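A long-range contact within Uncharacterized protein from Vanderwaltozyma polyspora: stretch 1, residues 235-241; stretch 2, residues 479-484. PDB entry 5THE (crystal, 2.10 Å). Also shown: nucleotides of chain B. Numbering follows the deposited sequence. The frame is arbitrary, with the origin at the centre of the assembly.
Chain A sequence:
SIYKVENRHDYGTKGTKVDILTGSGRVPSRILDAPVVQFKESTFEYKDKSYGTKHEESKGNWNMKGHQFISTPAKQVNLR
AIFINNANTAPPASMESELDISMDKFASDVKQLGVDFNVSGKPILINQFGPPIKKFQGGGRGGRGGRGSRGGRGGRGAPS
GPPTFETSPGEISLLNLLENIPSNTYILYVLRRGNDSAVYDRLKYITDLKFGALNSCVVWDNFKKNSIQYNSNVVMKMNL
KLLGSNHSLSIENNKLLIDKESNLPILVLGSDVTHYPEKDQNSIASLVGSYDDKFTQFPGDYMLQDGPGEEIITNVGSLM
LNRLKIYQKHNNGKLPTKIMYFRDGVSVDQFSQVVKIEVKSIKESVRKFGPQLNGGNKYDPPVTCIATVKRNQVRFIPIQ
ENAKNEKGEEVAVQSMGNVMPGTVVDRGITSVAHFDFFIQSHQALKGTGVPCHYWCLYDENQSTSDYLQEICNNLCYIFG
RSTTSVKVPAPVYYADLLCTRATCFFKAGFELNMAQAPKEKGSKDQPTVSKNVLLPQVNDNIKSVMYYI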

# COMPACT_ATOMS: atom_id res chain seq x y z
N VAL A 235 10.10 -6.83 -9.85
CA VAL A 235 9.04 -7.67 -10.41
C VAL A 235 7.94 -7.93 -9.39
O VAL A 235 6.83 -8.30 -9.77
N MET A 236 8.22 -7.74 -8.09
CA MET A 236 7.14 -7.81 -7.11
C MET A 236 6.02 -6.86 -7.51
O MET A 236 4.84 -7.23 -7.53
N LYS A 237 6.40 -5.63 -7.88
CA LYS A 237 5.43 -4.61 -8.25
C LYS A 237 4.75 -4.97 -9.56
O LYS A 237 3.53 -4.83 -9.69
N MET A 238 5.52 -5.42 -10.55
CA MET A 238 4.94 -5.82 -11.83
C MET A 238 3.91 -6.91 -11.63
O MET A 238 2.79 -6.84 -12.17
N ASN A 239 4.26 -7.93 -10.84
CA ASN A 239 3.36 -9.06 -10.63
C ASN A 239 2.04 -8.60 -10.04
O ASN A 239 0.97 -9.05 -10.46
N LEU A 240 2.08 -7.68 -9.06
CA LEU A 240 0.85 -7.12 -8.51
C LEU A 240 0.04 -6.41 -9.59
O LEU A 240 -1.18 -6.61 -9.69
N LYS A 241 0.70 -5.56 -10.40
CA LYS A 241 0.01 -4.86 -11.48
C LYS A 241 -0.60 -5.84 -12.48
O LYS A 241 -1.66 -5.57 -13.04
N PHE A 479 2.37 -6.35 2.81
CA PHE A 479 2.66 -5.26 1.88
C PHE A 479 3.40 -5.87 0.69
O PHE A 479 4.57 -6.26 0.80
N GLY A 480 2.72 -5.98 -0.44
CA GLY A 480 3.15 -6.90 -1.48
C GLY A 480 4.40 -6.51 -2.24
O GLY A 480 4.89 -7.32 -3.03
N ARG A 481 4.95 -5.31 -2.04
CA ARG A 481 6.19 -4.95 -2.72
C ARG A 481 7.42 -4.98 -1.81
O ARG A 481 8.50 -4.56 -2.23
N SER A 482 7.31 -5.52 -0.60
CA SER A 482 8.49 -5.67 0.24
C SER A 482 8.51 -7.07 0.83
O SER A 482 7.48 -7.74 0.91
N THR A 483 9.70 -7.51 1.22
CA THR A 483 9.87 -8.78 1.92
C THR A 483 10.05 -8.55 3.41
O THR A 483 10.81 -9.23 4.09
N THR A 484 9.35 -7.54 3.92
CA THR A 484 9.44 -7.16 5.32
C THR A 484 8.04 -6.90 5.83
O THR A 484 7.13 -6.62 5.05

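Two like charges sit side by side in this contact: Lys237 NZ lies 3.8 Å from Arg481 NH1. Both side chains bind phosphates of the bound RNA, and Arg481 NH1 is hydrogen-bonded elsewhere in the structure. Lys237 NZ donates a hydrogen bond to OP1 of A3 of chain B at 2.7 Å. Arg481 grips the next phosphate with two nitrogens. Arg481 NE is 2.7 Å and Arg481 NH2 2.8 Å from OP1 of A4, and both are hydrogen bonds. OP1 of A4 lies near the guanidinium plane, at its edge, while OP1 of A3 lies over one face.

No hydrogen bond links the two stretches directly. Stretch 1 is helical, and stretch 2 has no regular helix or strand. A type I beta turn runs from Phe479 to Ser482, with Ser482 N donating to Phe479 O at 3.2 Å. The nearest CA atoms across the contact are those of Met236 and Arg481, 5.3 Å apart.

Met236 and Leu240 are one helical turn apart, and the CA-to-CB bonds of both point toward stretch 2. Met236 is m, t, p along chi1 to chi3. Its methyl group fits among backbone oxygens, with Met236 CE 3.4 Å from Gly480 O and 3.7 Å from Ser482 O. Met236 CE is also 4.0 Å from Thr483 CG2; Thr483 is p. The sulfur, Met236 SD, lies 3.9 Å from Arg481 O. Leu240 is m, t and places Leu240 CD1 3.7 Å from Gly480 C. Glycine suits this tight spot: an ideal CB on Gly480 would be 2.9 Å from Leu240 CD1, a clash.

The CA-to-CB bond of Lys237 points sideways, but the end of the side chain comes nearer to stretch 2. Its chi1 is m, chi2 is between wells at 137°, and chi3 and chi4 are p. Its aliphatic part packs on the base of Arg481, with Lys237 CG 3.7 Å from Arg481 CB. Lys237 CE also lies 3.2 Å from O3' of A2. The CA-to-CB bond of Arg481 points sideways; the side chain begins p, then runs extended with chi2 and chi3 both t.

The CA-to-CB bond of Ser482 points away from the helix. Ser482 is p, and Ser482 CB is 3.3 Å from O2' of A3. Ser482 OG and Thr484 OG1 share a hydrogen bond of 3.2 Å. Thr484, also p, uses Thr484 OG1 in a 2.7 Å hydrogen bond with O2' of A4. Phe479 is t and does not touch the helix. Its ring edge meets the backbone of the RNA, with Phe479 CE2 3.3 Å from OP1 of A4.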

# COMPACT_ATOMS: atom_id res chain seq x y z
CB VAL A 235 9.64 -8.98 -10.96
CG1 VAL A 235 9.98 -9.96 -9.83
CG2 VAL A 235 8.73 -9.60 -12.02
CB MET A 236 7.66 -7.47 -5.72
CG MET A 236 8.60 -8.55 -5.14
SD MET A 236 9.05 -8.27 -3.43
CE MET A 236 7.74 -9.08 -2.53
CB LYS A 237 6.13 -3.25 -8.33
CG LYS A 237 6.66 -2.78 -6.97
CD LYS A 237 8.07 -2.16 -7.04
CE LYS A 237 8.11 -0.83 -7.79
NZ LYS A 237 7.28 0.26 -7.17
CB MET A 238 6.04 -6.32 -12.76
CG MET A 238 7.08 -5.26 -13.10
SD MET A 238 8.35 -5.98 -14.16
CE MET A 238 9.21 -4.50 -14.75
CB ASN A 239 4.02 -10.10 -9.73
CG ASN A 239 3.26 -11.44 -9.69
OD1 ASN A 239 3.20 -12.09 -8.67
ND2 ASN A 239 2.73 -11.85 -10.81
CB LEU A 240 1.15 -6.16 -7.36
CG LEU A 240 1.73 -6.84 -6.10
CD1 LEU A 240 2.17 -5.80 -5.07
CD2 LEU A 240 0.71 -7.83 -5.48
CB LYS A 241 0.97 -3.90 -12.18
CG LYS A 241 1.20 -2.64 -11.37
CD LYS A 241 2.42 -1.90 -11.82
CE LYS A 241 2.52 -0.52 -11.18
NZ LYS A 241 3.79 0.18 -11.61
CB PHE A 479 3.47 -4.18 2.58
CG PHE A 479 3.73 -2.97 1.74
CD1 PHE A 479 2.68 -2.16 1.33
CD2 PHE A 479 5.02 -2.63 1.39
CE1 PHE A 479 2.92 -1.02 0.59
CE2 PHE A 479 5.27 -1.50 0.64
CZ PHE A 479 4.22 -0.70 0.22
CB ARG A 481 6.07 -3.59 -3.41
CG ARG A 481 6.22 -2.36 -2.53
CD ARG A 481 6.11 -1.08 -3.34
NE ARG A 481 6.36 0.10 -2.51
CZ ARG A 481 6.13 1.36 -2.88
NH1 ARG A 481 5.62 1.64 -4.08
NH2 ARG A 481 6.41 2.34 -2.04
CB SER A 482 8.53 -4.61 1.35
OG SER A 482 7.61 -4.93 2.38
CB THR A 483 11.06 -9.55 1.34
OG1 THR A 483 12.23 -8.73 1.37
CG2 THR A 483 10.76 -9.92 -0.12
CB THR A 484 10.28 -5.89 5.50
OG1 THR A 484 9.64 -4.83 4.80
CG2 THR A 484 11.73 -6.08 4.96
P A B 4 9.09 0.53 0.21
OP1 A B 4 7.65 0.66 -0.16
OP2 A B 4 10.08 1.55 -0.14
O5' A B 4 9.17 0.28 1.78
C5' A B 4 8.61 -0.89 2.34
C4' A B 4 9.55 -1.56 3.30
O4' A B 4 10.74 -2.00 2.61
C3' A B 4 10.07 -0.71 4.43
O3' A B 4 9.12 -0.60 5.47
C2' A B 4 11.34 -1.44 4.83
O2' A B 4 11.03 -2.61 5.59
C1' A B 4 11.85 -1.90 3.46
N9 A B 4 12.76 -0.91 2.85
C8 A B 4 12.41 0.27 2.26
N7 A B 4 13.42 0.96 1.80
C5 A B 4 14.51 0.16 2.11
C6 A B 4 15.86 0.35 1.87
N6 A B 4 16.32 1.44 1.25
N1 A B 4 16.71 -0.63 2.29
C2 A B 4 16.19 -1.71 2.90
N3 A B 4 14.91 -2.01 3.18
C4 A B 4 14.13 -1.00 2.76
P A B 3 10.34 1.16 -5.03
OP1 A B 3 8.87 1.34 -5.24
OP2 A B 3 11.24 2.35 -4.97
O5' A B 3 10.60 0.27 -3.73
C5' A B 3 9.87 -0.93 -3.53
C4' A B 3 10.46 -1.76 -2.43
O4' A B 3 11.77 -2.27 -2.80
C3' A B 3 10.72 -1.03 -1.12
O3' A B 3 9.54 -0.89 -0.37
C2' A B 3 11.75 -1.93 -0.45
O2' A B 3 11.12 -3.08 0.10
C1' A B 3 12.59 -2.35 -1.66
N9 A B 3 13.69 -1.40 -1.83
C8 A B 3 13.63 -0.15 -2.42
N7 A B 3 14.77 0.49 -2.36
C5 A B 3 15.61 -0.39 -1.70
C6 A B 3 16.95 -0.28 -1.34
N6 A B 3 17.67 0.82 -1.63
N1 A B 3 17.49 -1.33 -0.69
C2 A B 3 16.72 -2.40 -0.42
N3 A B 3 15.43 -2.63 -0.70
C4 A B 3 14.95 -1.56 -1.35
P A B 2 14.32 2.96 -8.81
OP1 A B 2 14.83 3.93 -7.82
OP2 A B 2 15.24 2.33 -9.81
O5' A B 2 13.56 1.81 -8.03
C5' A B 2 12.66 0.92 -8.70
C4' A B 2 12.43 -0.33 -7.90
O4' A B 2 13.65 -1.10 -7.86
C3' A B 2 12.10 -0.12 -6.43
O3' A B 2 10.75 0.20 -6.23
C2' A B 2 12.51 -1.44 -5.81
O2' A B 2 11.57 -2.45 -6.13
C1' A B 2 13.79 -1.72 -6.59
N9 A B 2 15.00 -1.15 -5.97
C8 A B 2 15.48 0.12 -6.14
N7 A B 2 16.60 0.36 -5.51
C5 A B 2 16.88 -0.86 -4.91
C6 A B 2 17.94 -1.26 -4.09
N6 A B 2 18.92 -0.42 -3.78
N1 A B 2 17.93 -2.54 -3.63
C2 A B 2 16.91 -3.34 -3.99
N3 A B 2 15.84 -3.07 -4.75
C4 A B 2 15.90 -1.80 -5.17